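Local coordinates for ORC1-type DNA replication protein 2 (Aeropyrum pernix, PDB 1W5T) that binds DNA and ATP and takes part in regulating the initiation of DNA replication, as a Cdc6/Orc-type AAA+ ATPase with a winged-helix domain, at residues L242-D247 / D284-A289; K267-M272 / D279-D284; D124-L129 / Y162-V167; S105-Q110 / H138-I143; G323-I328 / R334-D339. One frame throughout, in Å; residues are numbered along the deposited sequence.

Contact 1 (L242-D247 / D284-A289); sequences LELISD and DLVRKA
The one flat group that touches across this contact is the guanidinium of Arg287. Leu244 CD1 comes to it obliquely, 4.2 Å from Arg287 NH1. The group is held from its own helix. Arg287 NH2 forms a salt bridge with Asp284 OD2 at 2.8 Å, though the hydrogen bond within it is weak. NH1 pairs with Glu283. The bend at chi3 (-51°) turns the guanidinium back along the helix toward these acids.

Next to this charged group the contact is apolar. Val286 CG1 sits anti to the backbone N (chi1 171°) and points between two residues of the other helix. It lies 3.7 Å from Leu244 CB and also 3.7 Å from Ile245 CG1. The side chains of Ile245 and Val286 cross at about a right angle. No hydrogen bond joins the segments.

The two helix segments run nearly parallel, with a crossing angle of -23° and axes 9.3 Å apart. Helix 239-249 belongs to the lid region of the AAA+ ATPase, and helix 283-292 packs beside it. Ile245 also packs on Leu224 of helix 217-231 and on Ala262 and Leu266 of helix 259-275, so helix 239-249 is wedged among three others.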
# COMPACT_ATOMS: atom_id res chain seq x y z
N LEU A 242 12.42 11.44 18.87
CA LEU A 242 11.83 10.47 17.95
C LEU A 242 10.73 9.63 18.63
O LEU A 242 9.77 9.19 17.98
CB LEU A 242 12.90 9.54 17.39
CG LEU A 242 14.21 10.12 16.84
CD1 LEU A 242 15.15 8.98 16.41
CD2 LEU A 242 13.95 11.12 15.72
N GLU A 243 10.88 9.39 19.93
CA GLU A 243 9.91 8.61 20.69
C GLU A 243 8.57 9.29 20.70
O GLU A 243 7.54 8.62 20.67
CB GLU A 243 10.33 8.47 22.13
CG GLU A 243 11.26 7.33 22.38
CD GLU A 243 11.88 7.44 23.76
OE1 GLU A 243 11.09 7.60 24.75
OE2 GLU A 243 13.14 7.34 23.83
N LEU A 244 8.62 10.61 20.77
CA LEU A 244 7.46 11.46 20.77
C LEU A 244 6.59 11.25 19.53
O LEU A 244 5.39 11.49 19.57
CB LEU A 244 7.89 12.92 20.89
CG LEU A 244 8.44 13.27 22.29
CD1 LEU A 244 9.12 14.61 22.30
CD2 LEU A 244 7.36 13.17 23.44
N ILE A 245 7.21 10.83 18.42
CA ILE A 245 6.50 10.67 17.18
C ILE A 245 5.95 9.26 17.18
O ILE A 245 4.73 9.05 17.08
CB ILE A 245 7.40 10.93 15.98
CG1 ILE A 245 7.87 12.40 15.98
CG2 ILE A 245 6.60 10.69 14.68
CD1 ILE A 245 9.08 12.76 15.04
N SER A 246 6.87 8.30 17.37
CA SER A 246 6.53 6.88 17.36
C SER A 246 5.51 6.47 18.43
O SER A 246 4.65 5.64 18.14
CB SER A 246 7.80 5.99 17.38
OG SER A 246 8.69 6.33 18.41
N ASP A 247 5.56 7.08 19.61
CA ASP A 247 4.57 6.81 20.67
C ASP A 247 3.16 7.20 20.29
O ASP A 247 2.22 6.58 20.73
CB ASP A 247 4.92 7.54 21.98
CG ASP A 247 5.76 6.70 22.90
OD1 ASP A 247 6.49 5.80 22.41
OD2 ASP A 247 5.78 6.87 24.13
N ASP A 284 9.08 20.55 22.21
CA ASP A 284 7.96 21.40 21.79
C ASP A 284 7.76 21.36 20.27
O ASP A 284 6.63 21.24 19.79
CB ASP A 284 8.15 22.84 22.26
CG ASP A 284 8.02 22.99 23.80
OD1 ASP A 284 8.33 24.06 24.33
OD2 ASP A 284 7.63 22.09 24.58
N LEU A 285 8.85 21.46 19.53
CA LEU A 285 8.80 21.51 18.07
C LEU A 285 8.34 20.16 17.50
O LEU A 285 7.51 20.12 16.62
CB LEU A 285 10.15 21.95 17.49
CG LEU A 285 10.45 23.44 17.79
CD1 LEU A 285 11.93 23.79 17.63
CD2 LEU A 285 9.58 24.44 16.91
N VAL A 286 8.84 19.08 18.06
CA VAL A 286 8.43 17.74 17.66
C VAL A 286 6.96 17.56 17.97
O VAL A 286 6.20 17.17 17.08
CB VAL A 286 9.29 16.64 18.34
CG1 VAL A 286 8.72 15.25 18.10
CG2 VAL A 286 10.72 16.73 17.82
N ARG A 287 6.56 17.89 19.20
CA ARG A 287 5.15 17.76 19.56
C ARG A 287 4.26 18.65 18.72
O ARG A 287 3.19 18.22 18.28
CB ARG A 287 4.91 17.94 21.05
CG ARG A 287 5.30 16.71 21.85
CD ARG A 287 5.01 16.81 23.35
NE ARG A 287 5.58 18.07 23.84
CZ ARG A 287 6.63 18.16 24.66
NH1 ARG A 287 7.25 17.05 25.13
NH2 ARG A 287 7.04 19.37 25.01
N LYS A 288 4.70 19.88 18.51
CA LYS A 288 4.08 20.73 17.53
C LYS A 288 3.89 20.03 16.18
O LYS A 288 2.79 20.07 15.60
CB LYS A 288 4.91 22.00 17.33
CG LYS A 288 4.21 23.05 16.49
CD LYS A 288 3.21 23.87 17.34
CE LYS A 288 2.79 25.23 16.67
NZ LYS A 288 1.46 25.67 17.26
N ALA A 289 4.95 19.41 15.68
CA ALA A 289 4.92 18.82 14.34
C ALA A 289 3.87 17.71 14.29
O ALA A 289 3.16 17.57 13.30
CB ALA A 289 6.27 18.32 13.94

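Contact 2 (K267-M272 / D279-D284); sequences KMACEM and DSLSED
This is a small, buried, apolar contact on helix 259-275 of the lid region of the AAA+ ATPase. One leucine from the turn leading into helix 283-292 packs against the flank of that helix. The two segments are joined by a short connection, so the chain folds back on itself here.

Leu281 carries the whole contact through one methyl, CD2. Its CG is anti to the carbonyl carbon (chi1 -64°), and this sends the branch toward the helix. CD2 lies 3.8 Å from Cys270 SG and 4.1 Å from Ala269 CB. It also rests on the helix backbone, 3.7 Å from Ala269 O. The methyl thus sits over the peptide between these two residues, with a side chain to touch from each.

Ser282 follows as the N-cap of helix 283-292. The backbone of Leu281 is hydrogen-bonded to that of Val236, and its side chain touches His241 of helix 239-249. Ala269 continues the packing onto Val286 and Ala289, while Cys270 also meets Phe9 and Leu232.

No hydrogen bond or salt bridge crosses between the segments. The fit rests on van der Waals contact alone, and the thiol of Cys270 serves as an apolar surface toward the leucine.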
# COMPACT_ATOMS: atom_id res chain seq x y z
N LYS A 267 10.59 15.44 9.64
CA LYS A 267 10.93 16.47 8.70
C LYS A 267 10.49 17.84 9.15
O LYS A 267 11.32 18.76 9.24
CB LYS A 267 10.35 16.23 7.31
CG LYS A 267 11.08 17.07 6.22
CD LYS A 267 10.51 16.82 4.83
CE LYS A 267 9.41 17.86 4.48
NZ LYS A 267 8.20 17.33 3.73
N MET A 268 9.18 17.96 9.40
CA MET A 268 8.53 19.22 9.77
C MET A 268 9.17 19.80 11.02
O MET A 268 9.47 20.98 11.05
CB MET A 268 7.04 19.02 10.08
CG MET A 268 6.11 18.81 8.90
SD MET A 268 4.35 18.44 9.50
CE MET A 268 3.94 19.98 10.37
N ALA A 269 9.37 18.95 12.03
CA ALA A 269 9.95 19.40 13.27
C ALA A 269 11.30 20.03 12.98
O ALA A 269 11.62 21.08 13.49
CB ALA A 269 10.06 18.26 14.26
N CYS A 270 12.08 19.41 12.09
CA CYS A 270 13.38 19.96 11.73
C CYS A 270 13.32 21.33 11.02
O CYS A 270 14.10 22.25 11.34
CB CYS A 270 14.14 18.97 10.88
SG CYS A 270 14.76 17.64 11.86
N GLU A 271 12.42 21.46 10.07
CA GLU A 271 12.22 22.74 9.39
C GLU A 271 11.63 23.84 10.28
O GLU A 271 11.93 25.02 10.09
CB GLU A 271 11.56 22.64 8.00
CG GLU A 271 10.32 21.78 7.85
CD GLU A 271 10.07 21.33 6.40
OE1 GLU A 271 11.03 21.29 5.59
OE2 GLU A 271 8.90 21.00 6.05
N MET A 272 10.82 23.43 11.26
CA MET A 272 10.31 24.32 12.31
C MET A 272 11.44 24.86 13.18
O MET A 272 11.41 26.04 13.56
CB MET A 272 9.27 23.61 13.17
CG MET A 272 7.85 23.66 12.62
SD MET A 272 6.75 22.51 13.54
CE MET A 272 5.30 22.66 12.63
N ASP A 279 19.40 25.32 16.15
CA ASP A 279 20.21 24.36 15.41
C ASP A 279 20.13 22.95 15.98
O ASP A 279 20.96 22.09 15.66
CB ASP A 279 21.68 24.81 15.29
CG ASP A 279 22.36 24.92 16.63
OD1 ASP A 279 23.51 25.45 16.65
OD2 ASP A 279 21.82 24.51 17.69
N SER A 280 19.14 22.73 16.84
CA SER A 280 18.78 21.41 17.30
C SER A 280 17.24 21.34 17.47
O SER A 280 16.55 22.38 17.45
CB SER A 280 19.48 21.14 18.61
OG SER A 280 19.25 22.22 19.47
N LEU A 281 16.72 20.11 17.60
CA LEU A 281 15.32 19.93 17.92
C LEU A 281 15.05 20.24 19.37
O LEU A 281 15.95 20.19 20.23
CB LEU A 281 14.86 18.51 17.64
CG LEU A 281 14.88 18.01 16.21
CD1 LEU A 281 14.55 16.52 16.15
CD2 LEU A 281 13.94 18.83 15.33
N SER A 282 13.79 20.55 19.65
CA SER A 282 13.31 20.54 21.02
C SER A 282 12.03 19.71 21.04
O SER A 282 11.42 19.48 19.99
CB SER A 282 13.09 21.97 21.51
OG SER A 282 11.97 22.55 20.90
N GLU A 283 11.64 19.24 22.22
CA GLU A 283 10.41 18.50 22.36
C GLU A 283 9.15 19.24 21.91
O GLU A 283 8.23 18.63 21.33
CB GLU A 283 10.26 18.04 23.80
CG GLU A 283 11.50 17.31 24.27
CD GLU A 283 11.26 16.54 25.52
OE1 GLU A 283 12.21 15.99 26.12
OE2 GLU A 283 10.11 16.49 25.93
N ASP A 284 9.08 20.55 22.21
CA ASP A 284 7.96 21.40 21.79
C ASP A 284 7.76 21.36 20.27
O ASP A 284 6.63 21.24 19.79
CB ASP A 284 8.15 22.84 22.26
CG ASP A 284 8.02 22.99 23.80
OD1 ASP A 284 8.33 24.06 24.33
OD2 ASP A 284 7.63 22.09 24.58

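Contact 3 (D124-L129 / Y162-V167); sequences DILKAL and YTLLRV
Leu126 reaches across from helix 122-136 and makes every close contact with the other segment. Its two methyls divide the work. CD2 lies 3.8 Å from Val167 CG2, and CG is equally near that methyl. CD1 meets Leu164 CD1 at 4.1 Å, the two leucine side chains crossing at about a right angle. CD2 also comes near the backbone, 4.2 Å from Leu164 CA. CG of Leu126 lies anti to the backbone N (chi1 -154°), which directs both methyls at Leu164 and Val167. An alanine here would probably leave Leu164 and Val167 without their partner and open a gap between the helices.

Further out, helix 158-165 ends at Leu165, Arg166 is the N-cap of helix 167-170, and Val167 still faces Leu126. Thr163 OG1 bonds to the backbone O of Asp160 in its own helix. Leu126 is also packed by Leu104 of helix 100-111 and by Ile171, and Leu164 rests on Phe182 of strand 180-186. On the first helix, Lys127 NZ forms a salt bridge with Asp124 OD1 at 2.7 Å, approaching from above the carboxylate plane.

Such packing of helices beside a central parallel sheet is characteristic of the alpha/beta core of AAA+ ATPases, here away from the nucleotide site.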
# COMPACT_ATOMS: atom_id res chain seq x y z
N ASP A 124 3.39 -7.56 -29.01
CA ASP A 124 4.58 -7.41 -29.86
C ASP A 124 5.70 -6.74 -29.08
O ASP A 124 6.87 -7.13 -29.20
CB ASP A 124 4.27 -6.62 -31.13
CG ASP A 124 3.59 -7.45 -32.22
OD1 ASP A 124 3.02 -8.55 -31.97
OD2 ASP A 124 3.57 -7.06 -33.41
N ILE A 125 5.33 -5.79 -28.23
CA ILE A 125 6.30 -5.13 -27.36
C ILE A 125 6.96 -6.11 -26.37
O ILE A 125 8.14 -6.04 -26.07
CB ILE A 125 5.65 -3.95 -26.57
CG1 ILE A 125 5.04 -2.89 -27.50
CG2 ILE A 125 6.70 -3.33 -25.66
CD1 ILE A 125 4.28 -1.75 -26.74
N LEU A 126 6.15 -7.03 -25.87
CA LEU A 126 6.57 -8.08 -25.00
C LEU A 126 7.54 -9.01 -25.74
O LEU A 126 8.55 -9.40 -25.17
CB LEU A 126 5.33 -8.82 -24.50
CG LEU A 126 5.43 -9.54 -23.15
CD1 LEU A 126 5.87 -8.60 -22.05
CD2 LEU A 126 4.09 -10.17 -22.80
N LYS A 127 7.23 -9.33 -27.00
CA LYS A 127 8.13 -10.13 -27.84
C LYS A 127 9.48 -9.47 -28.02
O LYS A 127 10.47 -10.14 -27.87
CB LYS A 127 7.54 -10.42 -29.24
CG LYS A 127 6.30 -11.29 -29.23
CD LYS A 127 5.88 -11.60 -30.68
CE LYS A 127 4.44 -12.11 -30.77
NZ LYS A 127 3.58 -11.15 -31.58
N ALA A 128 9.51 -8.17 -28.35
CA ALA A 128 10.76 -7.41 -28.59
C ALA A 128 11.62 -7.32 -27.31
O ALA A 128 12.87 -7.38 -27.35
CB ALA A 128 10.47 -6.03 -29.12
N LEU A 129 10.91 -7.21 -26.20
CA LEU A 129 11.47 -7.24 -24.85
C LEU A 129 12.16 -8.56 -24.61
O LEU A 129 13.33 -8.59 -24.25
CB LEU A 129 10.37 -6.99 -23.83
CG LEU A 129 10.57 -6.22 -22.52
CD1 LEU A 129 11.81 -5.31 -22.49
CD2 LEU A 129 9.24 -5.42 -22.21
N TYR A 162 -3.04 -12.32 -18.35
CA TYR A 162 -2.71 -13.72 -18.46
C TYR A 162 -1.43 -13.91 -19.24
O TYR A 162 -0.54 -14.61 -18.77
CB TYR A 162 -3.85 -14.43 -19.16
CG TYR A 162 -3.85 -15.90 -18.99
CD1 TYR A 162 -2.88 -16.69 -19.63
CD2 TYR A 162 -4.82 -16.52 -18.21
CE1 TYR A 162 -2.88 -18.05 -19.50
CE2 TYR A 162 -4.82 -17.90 -18.07
CZ TYR A 162 -3.84 -18.65 -18.72
OH TYR A 162 -3.81 -20.03 -18.61
N THR A 163 -1.32 -13.30 -20.42
CA THR A 163 -0.12 -13.46 -21.24
C THR A 163 1.09 -12.78 -20.58
O THR A 163 2.18 -13.37 -20.52
CB THR A 163 -0.32 -13.01 -22.73
OG1 THR A 163 -0.57 -11.60 -22.78
CG2 THR A 163 -1.61 -13.59 -23.31
N LEU A 164 0.87 -11.57 -20.07
CA LEU A 164 1.89 -10.83 -19.31
C LEU A 164 2.47 -11.65 -18.16
O LEU A 164 3.68 -11.78 -18.04
CB LEU A 164 1.34 -9.50 -18.76
CG LEU A 164 2.32 -8.72 -17.88
CD1 LEU A 164 3.48 -8.16 -18.69
CD2 LEU A 164 1.63 -7.63 -17.06
N LEU A 165 1.60 -12.21 -17.33
CA LEU A 165 2.03 -12.87 -16.11
C LEU A 165 2.38 -14.33 -16.38
O LEU A 165 2.97 -15.00 -15.55
CB LEU A 165 0.97 -12.74 -15.01
CG LEU A 165 0.97 -11.56 -14.02
CD1 LEU A 165 2.05 -10.49 -14.22
CD2 LEU A 165 -0.36 -10.93 -14.06
N ARG A 166 2.04 -14.79 -17.58
CA ARG A 166 2.48 -16.11 -18.03
C ARG A 166 3.30 -16.01 -19.33
O ARG A 166 3.22 -16.89 -20.20
CB ARG A 166 1.27 -17.04 -18.20
CG ARG A 166 0.74 -17.55 -16.85
CD ARG A 166 -0.69 -18.07 -16.87
NE ARG A 166 -0.74 -19.46 -16.40
CZ ARG A 166 -1.01 -20.49 -17.18
NH1 ARG A 166 -1.26 -20.31 -18.48
NH2 ARG A 166 -1.03 -21.71 -16.67
N VAL A 167 4.10 -14.95 -19.42
CA VAL A 167 4.88 -14.62 -20.60
C VAL A 167 5.77 -15.75 -21.18
O VAL A 167 5.81 -15.96 -22.40
CB VAL A 167 5.70 -13.33 -20.37
CG1 VAL A 167 6.66 -13.51 -19.19
CG2 VAL A 167 6.43 -12.90 -21.65

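Contact 4 (S105-Q110 / H138-I143); sequences SLIVRQ and HYLLVI
Ile107 of helix 100-111 packs onto Leu140 and Val142 of strand 139-145, a strand within the parallel sheet of the P-loop NTPase core. The contact is helix-on-sheet packing of an alpha/beta fold.

Early in the helix, Ser105 turns its OG back to the carbonyl of Thr102. Ile107 is the residue directed at the sheet, and it uses both branches. CG2, anti to the backbone N, lies 4.0 Å from Leu140 CD2, the two side chains meeting obliquely. The other branch goes to Val142. Ile107 also touches Val92 of the neighbouring strand 87-93 and Leu129 of helix 122-136. Val108 faces away from the strand and packs on Ile125. Backbone bonds continue the helix, with Arg109 N to Ser105 O and Gln110 N to Leu106 O.

Side chains along the strand alternate between the two faces of the sheet. Leu140 and Val142 serve this face, whereas Leu141 and Ile143 pack on Val73 of helix 65-82, on the other face. No hydrogen bond joins the segments, and all three touching residues are buried.

Ile107 and Val142 cross at about a right angle, with Ile107 CD1 3.6 Å from Val142 CG1.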
# COMPACT_ATOMS: atom_id res chain seq x y z
N SER A 105 5.10 0.24 -22.56
CA SER A 105 6.04 1.21 -23.12
C SER A 105 6.78 1.91 -21.98
O SER A 105 7.95 2.29 -22.11
CB SER A 105 5.34 2.19 -24.07
OG SER A 105 4.39 2.95 -23.37
N LEU A 106 6.13 2.03 -20.84
CA LEU A 106 6.84 2.47 -19.64
C LEU A 106 7.95 1.46 -19.27
O LEU A 106 9.08 1.86 -19.01
CB LEU A 106 5.86 2.73 -18.47
CG LEU A 106 5.01 4.00 -18.62
CD1 LEU A 106 3.93 4.05 -17.53
CD2 LEU A 106 5.83 5.32 -18.66
N ILE A 107 7.66 0.17 -19.31
CA ILE A 107 8.70 -0.81 -19.00
C ILE A 107 9.92 -0.73 -19.98
O ILE A 107 11.06 -0.76 -19.51
CB ILE A 107 8.12 -2.27 -18.87
CG1 ILE A 107 7.19 -2.39 -17.66
CG2 ILE A 107 9.24 -3.29 -18.80
CD1 ILE A 107 6.26 -3.59 -17.73
N VAL A 108 9.68 -0.60 -21.30
CA VAL A 108 10.81 -0.41 -22.25
C VAL A 108 11.63 0.88 -22.04
O VAL A 108 12.86 0.82 -22.10
CB VAL A 108 10.48 -0.61 -23.81
CG1 VAL A 108 9.14 -1.23 -24.08
CG2 VAL A 108 10.69 0.67 -24.63
N ARG A 109 10.96 2.03 -21.83
CA ARG A 109 11.60 3.31 -21.48
C ARG A 109 12.66 3.03 -20.40
O ARG A 109 13.83 3.36 -20.56
CB ARG A 109 10.54 4.33 -20.93
CG ARG A 109 9.91 5.36 -21.93
CD ARG A 109 9.20 6.67 -21.26
NE ARG A 109 8.80 6.52 -19.84
CZ ARG A 109 9.11 7.27 -18.76
NH1 ARG A 109 8.61 6.89 -17.59
NH2 ARG A 109 9.87 8.35 -18.79
N GLN A 110 12.25 2.37 -19.33
CA GLN A 110 13.15 2.02 -18.23
C GLN A 110 14.33 1.07 -18.51
O GLN A 110 15.36 1.19 -17.88
CB GLN A 110 12.35 1.50 -17.04
CG GLN A 110 11.74 2.66 -16.27
CD GLN A 110 10.85 2.21 -15.17
OE1 GLN A 110 9.64 2.20 -15.32
NE2 GLN A 110 11.44 1.85 -14.07
N HIS A 138 20.47 -10.31 -20.42
CA HIS A 138 20.00 -9.63 -19.26
C HIS A 138 18.72 -10.32 -18.69
O HIS A 138 17.96 -11.01 -19.40
CB HIS A 138 19.65 -8.18 -19.64
CG HIS A 138 20.82 -7.29 -19.90
ND1 HIS A 138 20.67 -6.00 -20.38
CD2 HIS A 138 22.15 -7.49 -19.77
CE1 HIS A 138 21.86 -5.44 -20.51
NE2 HIS A 138 22.78 -6.32 -20.14
N TYR A 139 18.45 -10.08 -17.42
CA TYR A 139 17.17 -10.47 -16.81
C TYR A 139 16.40 -9.19 -16.38
O TYR A 139 17.00 -8.13 -16.16
CB TYR A 139 17.47 -11.35 -15.63
CG TYR A 139 18.28 -12.55 -16.02
CD1 TYR A 139 19.70 -12.50 -16.12
CD2 TYR A 139 17.65 -13.74 -16.33
CE1 TYR A 139 20.43 -13.64 -16.52
CE2 TYR A 139 18.35 -14.86 -16.71
CZ TYR A 139 19.72 -14.82 -16.80
OH TYR A 139 20.35 -16.00 -17.17
N LEU A 140 15.08 -9.27 -16.31
CA LEU A 140 14.27 -8.09 -16.00
C LEU A 140 13.29 -8.44 -14.89
O LEU A 140 12.48 -9.33 -15.03
CB LEU A 140 13.53 -7.60 -17.24
CG LEU A 140 12.52 -6.44 -17.18
CD1 LEU A 140 13.20 -5.04 -17.02
CD2 LEU A 140 11.59 -6.45 -18.38
N LEU A 141 13.39 -7.74 -13.79
CA LEU A 141 12.45 -7.90 -12.71
C LEU A 141 11.55 -6.64 -12.68
O LEU A 141 12.02 -5.50 -12.52
CB LEU A 141 13.19 -8.18 -11.42
CG LEU A 141 12.49 -8.45 -10.09
CD1 LEU A 141 11.19 -9.19 -10.28
CD2 LEU A 141 13.41 -9.22 -9.22
N VAL A 142 10.26 -6.88 -12.92
CA VAL A 142 9.28 -5.83 -13.08
C VAL A 142 8.43 -5.65 -11.80
O VAL A 142 7.77 -6.59 -11.36
CB VAL A 142 8.33 -6.13 -14.30
CG1 VAL A 142 7.37 -4.93 -14.54
CG2 VAL A 142 9.14 -6.44 -15.57
N ILE A 143 8.45 -4.47 -11.21
CA ILE A 143 7.47 -4.15 -10.15
C ILE A 143 6.24 -3.51 -10.80
O ILE A 143 6.37 -2.48 -11.46
CB ILE A 143 8.03 -3.15 -9.09
CG1 ILE A 143 9.37 -3.63 -8.50
CG2 ILE A 143 6.95 -2.84 -8.00
CD1 ILE A 143 10.09 -2.59 -7.65

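Contact 5 (G323-I328 / R334-D339); sequences GGMEWI and RQRYED
In the winged-helix domain, the loop running from helix 308-322 into strand 328-329 meets the side of helix 330-345 through a single arginine. The chain of Arg336 is extended from CG to NE; with CG anti to the carbonyl carbon (chi1 -73°), it carries the guanidinium across to the loop.

Two side chains receive the group from different directions. Ile328 CD1 lies over one face of the guanidinium, 3.8 Å from Arg336 NH2 and 4.1 Å from Arg336 CD. Met325 CE comes in at the edge, near the plane, 3.7 Å from Arg336 NH1. The methionine approaches from the direction opposite to the arginine and is bent at chi2 and chi3.

The winged-helix fold pairs a helical bundle with a small antiparallel sheet, and strand 328-329 is an outer strand of that sheet. Ile328 is fixed there by backbone hydrogen bonds with Phe384. Arg336 also touches Ala320 of helix 308-322. Replacing Arg336 with a serine would probably uncover the methyl ends of Met325 and Ile328 and set the methionine free to turn.

No hydrogen bond or salt bridge joins the two segments. Elsewhere on the helix, Arg334 NH1 forms a salt bridge with Glu338 OE1 at 3.2 Å. Its guanidinium also takes part in cation-pi contacts with Tyr352 and Tyr355.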
# COMPACT_ATOMS: atom_id res chain seq x y z
N GLY A 323 -18.50 10.26 21.46
CA GLY A 323 -19.02 10.52 22.80
C GLY A 323 -18.46 9.66 23.93
O GLY A 323 -19.19 9.34 24.88
N GLY A 324 -17.19 9.27 23.84
CA GLY A 324 -16.48 8.56 24.91
C GLY A 324 -16.95 7.16 25.29
O GLY A 324 -16.48 6.59 26.29
N MET A 325 -17.89 6.60 24.52
CA MET A 325 -18.41 5.26 24.78
C MET A 325 -17.97 4.33 23.64
O MET A 325 -18.79 3.81 22.88
CB MET A 325 -19.93 5.30 24.98
CG MET A 325 -20.62 3.94 25.20
SD MET A 325 -21.91 3.61 23.93
CE MET A 325 -22.68 5.40 23.69
N GLU A 326 -16.66 4.15 23.53
CA GLU A 326 -16.08 3.25 22.53
C GLU A 326 -16.50 1.79 22.82
O GLU A 326 -16.29 1.29 23.93
CB GLU A 326 -14.55 3.45 22.47
CG GLU A 326 -13.72 2.24 22.05
CD GLU A 326 -12.35 2.20 22.72
OE1 GLU A 326 -12.31 2.22 23.98
OE2 GLU A 326 -11.33 2.14 22.00
N TRP A 327 -17.10 1.15 21.82
CA TRP A 327 -17.73 -0.19 21.89
C TRP A 327 -19.23 -0.05 22.13
O TRP A 327 -19.63 0.35 23.21
CB TRP A 327 -17.14 -1.14 22.96
CG TRP A 327 -15.74 -1.66 22.70
CD1 TRP A 327 -14.63 -1.42 23.47
CD2 TRP A 327 -15.30 -2.50 21.62
NE1 TRP A 327 -13.53 -2.05 22.93
CE2 TRP A 327 -13.91 -2.72 21.80
CE3 TRP A 327 -15.93 -3.09 20.52
CZ2 TRP A 327 -13.15 -3.50 20.91
CZ3 TRP A 327 -15.18 -3.87 19.64
CH2 TRP A 327 -13.80 -4.06 19.84
N ILE A 328 -20.04 -0.37 21.11
CA ILE A 328 -21.51 -0.37 21.18
C ILE A 328 -22.07 -1.76 20.85
O ILE A 328 -21.64 -2.41 19.91
CB ILE A 328 -22.16 0.73 20.26
CG1 ILE A 328 -23.69 0.77 20.44
CG2 ILE A 328 -21.78 0.55 18.78
CD1 ILE A 328 -24.42 1.81 19.62
N ARG A 334 -28.61 -1.75 16.43
CA ARG A 334 -29.83 -2.03 15.69
C ARG A 334 -30.93 -1.02 16.05
O ARG A 334 -31.59 -0.46 15.15
CB ARG A 334 -30.31 -3.47 15.98
CG ARG A 334 -31.49 -3.96 15.12
CD ARG A 334 -31.36 -3.70 13.60
NE ARG A 334 -32.67 -3.72 12.94
CZ ARG A 334 -32.88 -3.84 11.63
NH1 ARG A 334 -34.11 -3.84 11.13
NH2 ARG A 334 -31.87 -3.95 10.80
N GLN A 335 -31.13 -0.79 17.34
CA GLN A 335 -32.15 0.17 17.82
C GLN A 335 -31.92 1.55 17.20
O GLN A 335 -32.80 2.10 16.53
CB GLN A 335 -32.11 0.29 19.34
CG GLN A 335 -33.44 0.17 20.02
CD GLN A 335 -33.28 -0.10 21.52
OE1 GLN A 335 -33.96 0.53 22.35
NE2 GLN A 335 -32.37 -1.03 21.86
N ARG A 336 -30.72 2.09 17.42
CA ARG A 336 -30.31 3.37 16.83
C ARG A 336 -30.38 3.41 15.31
O ARG A 336 -30.63 4.45 14.73
CB ARG A 336 -28.90 3.73 17.28
CG ARG A 336 -28.80 4.16 18.74
CD ARG A 336 -27.40 4.57 19.14
NE ARG A 336 -27.29 4.75 20.58
CZ ARG A 336 -26.20 5.17 21.21
NH1 ARG A 336 -26.23 5.29 22.54
NH2 ARG A 336 -25.08 5.45 20.54
N TYR A 337 -30.12 2.28 14.66
CA TYR A 337 -30.15 2.19 13.21
C TYR A 337 -31.57 2.36 12.71
O TYR A 337 -31.80 3.13 11.77
CB TYR A 337 -29.57 0.84 12.73
CG TYR A 337 -29.92 0.56 11.29
CD1 TYR A 337 -29.35 1.30 10.26
CD2 TYR A 337 -30.86 -0.41 10.96
CE1 TYR A 337 -29.68 1.07 8.96
CE2 TYR A 337 -31.21 -0.64 9.65
CZ TYR A 337 -30.61 0.11 8.65
OH TYR A 337 -30.92 -0.14 7.33
N GLU A 338 -32.50 1.63 13.33
CA GLU A 338 -33.93 1.74 13.00
C GLU A 338 -34.43 3.15 13.29
O GLU A 338 -35.01 3.80 12.42
CB GLU A 338 -34.75 0.70 13.77
CG GLU A 338 -34.61 -0.73 13.24
CD GLU A 338 -35.16 -1.77 14.19
OE1 GLU A 338 -35.70 -2.79 13.73
OE2 GLU A 338 -35.06 -1.57 15.41
N ASP A 339 -34.16 3.61 14.51
CA ASP A 339 -34.41 4.98 14.92
C ASP A 339 -33.84 5.96 13.86
O ASP A 339 -34.58 6.80 13.34
CB ASP A 339 -33.77 5.28 16.32
CG ASP A 339 -34.57 4.69 17.53
OD1 ASP A 339 -35.72 4.22 17.39
OD2 ASP A 339 -34.09 4.65 18.70

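From the N terminus, contact 4 opens first, at 105-110, and contact 3 opens at 124-129 before contact 4 closes at 138-143. Contact 3 closes at 162-167, so the two cross along the chain. They touch in the AAA core through helix 122-136, where Leu129 also meets Leu140. Contact 1 then opens at 242-247. Contact 2 is nested within its loop, and the two share Asp284 and helix 283-292. Together they tie that helix to the lid helices. Contact 1 lies about 49 Å and contact 2 about 50 Å from contact 3, centre to centre. Contact 5 closes a short loop in the winged-helix domain, its nearest atoms about 14 Å from contact 1.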